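Local coordinates for protein aspartate-semialdehyde dehydrogenase (Thermus thermophilus, PDB 2YV3) that probably catalyses the NADPH-dependent reductive dephosphorylation of L-aspartyl-4-phosphate to L-aspartate-semialdehyde in the biosynthesis of lysine, methionine and threonine, at residues A131-P136 / V288-I293. Numbering follows the deposited sequence.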
loop_
_atom_site.group_PDB
_atom_site.type_symbol
_atom_site.label_atom_id
_atom_site.label_comp_id
_atom_site.label_asym_id
_atom_site.label_seq_id
_atom_site.Cartn_x
_atom_site.Cartn_y
_atom_site.Cartn_z
ATOM N N ALA A 131 1.409 -7.610 -15.415
ATOM C CA ALA A 131 2.012 -8.369 -16.507
ATOM C C ALA A 131 2.596 -7.385 -17.513
ATOM O O ALA A 131 3.699 -7.546 -18.022
ATOM C CB ALA A 131 0.949 -9.253 -17.179
ATOM N N MET A 132 1.830 -6.348 -17.792
ATOM C CA MET A 132 2.265 -5.335 -18.720
ATOM C C MET A 132 3.698 -4.917 -18.413
ATOM O O MET A 132 4.441 -4.473 -19.286
ATOM C CB MET A 132 1.338 -4.128 -18.625
ATOM C CG MET A 132 1.407 -3.237 -19.835
ATOM S SD MET A 132 0.474 -3.883 -21.225
ATOM C CE MET A 132 0.296 -5.690 -20.846
ATOM N N ALA A 133 4.084 -5.054 -17.157
ATOM C CA ALA A 133 5.423 -4.695 -16.773
ATOM C C ALA A 133 6.232 -5.965 -16.551
ATOM O O ALA A 133 7.390 -6.053 -16.974
ATOM C CB ALA A 133 5.397 -3.847 -15.505
ATOM N N LEU A 134 5.619 -6.958 -15.916
ATOM C CA LEU A 134 6.331 -8.200 -15.621
ATOM C C LEU A 134 6.512 -9.120 -16.817
ATOM O O LEU A 134 7.237 -10.105 -16.745
ATOM C CB LEU A 134 5.646 -8.977 -14.489
ATOM C CG LEU A 134 6.595 -9.961 -13.791
ATOM C CD1 LEU A 134 7.551 -9.158 -12.893
ATOM C CD2 LEU A 134 5.814 -10.987 -12.983
ATOM N N TRP A 135 5.854 -8.811 -17.921
ATOM C CA TRP A 135 6.019 -9.648 -19.091
ATOM C C TRP A 135 7.457 -9.577 -19.617
ATOM O O TRP A 135 8.148 -10.594 -19.719
ATOM C CB TRP A 135 5.067 -9.242 -20.216
ATOM C CG TRP A 135 5.369 -10.081 -21.379
ATOM C CD1 TRP A 135 5.621 -9.672 -22.652
ATOM C CD2 TRP A 135 5.617 -11.485 -21.349
ATOM N NE1 TRP A 135 6.026 -10.738 -23.416
ATOM C CE2 TRP A 135 6.030 -11.865 -22.637
ATOM C CE3 TRP A 135 5.530 -12.460 -20.352
ATOM C CZ2 TRP A 135 6.358 -13.173 -22.960
ATOM C CZ3 TRP A 135 5.849 -13.753 -20.667
ATOM C CH2 TRP A 135 6.262 -14.104 -21.964
ATOM N N PRO A 136 7.924 -8.361 -19.967
ATOM C CA PRO A 136 9.288 -8.200 -20.479
ATOM C C PRO A 136 10.438 -8.572 -19.525
ATOM O O PRO A 136 11.518 -8.940 -19.976
ATOM C CB PRO A 136 9.316 -6.735 -20.925
ATOM C CG PRO A 136 8.322 -6.081 -20.011
ATOM C CD PRO A 136 7.205 -7.071 -19.965
ATOM N N VAL A 288 0.682 1.916 -18.627
ATOM C CA VAL A 288 0.905 1.582 -17.251
ATOM C C VAL A 288 2.228 2.252 -17.014
ATOM O O VAL A 288 3.116 2.191 -17.866
ATOM C CB VAL A 288 1.054 0.047 -17.073
ATOM C CG1 VAL A 288 1.975 -0.521 -18.154
ATOM C CG2 VAL A 288 1.625 -0.274 -15.711
ATOM N N GLU A 289 2.375 2.918 -15.887
ATOM C CA GLU A 289 3.651 3.536 -15.602
ATOM C C GLU A 289 4.412 2.572 -14.728
ATOM O O GLU A 289 3.803 1.793 -14.005
ATOM C CB GLU A 289 3.449 4.880 -14.905
ATOM C CG GLU A 289 3.069 6.000 -15.884
ATOM C CD GLU A 289 2.435 7.197 -15.194
ATOM O OE1 GLU A 289 2.112 8.188 -15.876
ATOM O OE2 GLU A 289 2.250 7.140 -13.963
ATOM N N VAL A 290 5.736 2.588 -14.829
ATOM C CA VAL A 290 6.590 1.717 -14.014
ATOM C C VAL A 290 7.843 2.473 -13.535
ATOM O O VAL A 290 8.595 3.040 -14.322
ATOM C CB VAL A 290 7.011 0.453 -14.804
ATOM C CG1 VAL A 290 7.888 -0.444 -13.923
ATOM C CG2 VAL A 290 5.770 -0.305 -15.266
ATOM N N GLY A 291 8.057 2.475 -12.230
ATOM C CA GLY A 291 9.190 3.182 -11.683
ATOM C C GLY A 291 9.796 2.518 -10.475
ATOM O O GLY A 291 9.504 1.360 -10.150
ATOM N N ARG A 292 10.674 3.266 -9.819
ATOM C CA ARG A 292 11.386 2.816 -8.634
ATOM C C ARG A 292 12.208 1.561 -8.853
ATOM O O ARG A 292 12.530 0.835 -7.905
ATOM C CB ARG A 292 10.411 2.632 -7.481
ATOM C CG ARG A 292 9.813 3.932 -7.050
ATOM C CD ARG A 292 10.889 4.888 -6.594
ATOM N NE ARG A 292 10.666 5.227 -5.196
ATOM C CZ ARG A 292 10.971 4.436 -4.179
ATOM N NH1 ARG A 292 11.539 3.266 -4.402
ATOM N NH2 ARG A 292 10.643 4.790 -2.943
ATOM N N ILE A 293 12.564 1.313 -10.108
ATOM C CA ILE A 293 13.386 0.162 -10.441
ATOM C C ILE A 293 14.651 0.281 -9.603
ATOM O O ILE A 293 15.384 1.257 -9.720
ATOM C CB ILE A 293 13.757 0.181 -11.930
ATOM C CG1 ILE A 293 14.404 1.537 -12.296
ATOM C CG2 ILE A 293 12.496 -0.023 -12.786
ATOM C CD1 ILE A 293 15.941 1.566 -12.382
#
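Met132 and Ala133 of helix 125-141 face Val288 and Val290 of strand 288-295, with 7.2 Å between the CA atoms of Met132 and Val288 and 7.1 Å between those of Ala133 and Val290. This is helix-on-sheet packing in the dimerisation domain of the semialdehyde dehydrogenase family, where the strand forms one edge of a mixed sheet within the chain. Pro136 kinks the helix, since its N cannot bond to the preceding turn. No hydrogen bond joins the two segments; the contact is apolar and buried. Val288 and Val290, two residues apart, put their side chains on the helix-facing side of the strand, and both also touch Val307 of the adjacent strand 302-310. In Met132, chi1 (-161°) carries CG to CG1 of Val288; CB, already turned toward the strand, lies near the same methyl, and the two side chains cross at a slant. The bend at chi2 then takes SD away from the strand, and the side chain also packs on Val105 and Glu107. Val288 lies about 9 Å, side chain to side chain, from His238, the probable proton acceptor. One helix position on, the methyl CB of Ala133 meets a single branch of Val290, CG2, at 3.6 Å.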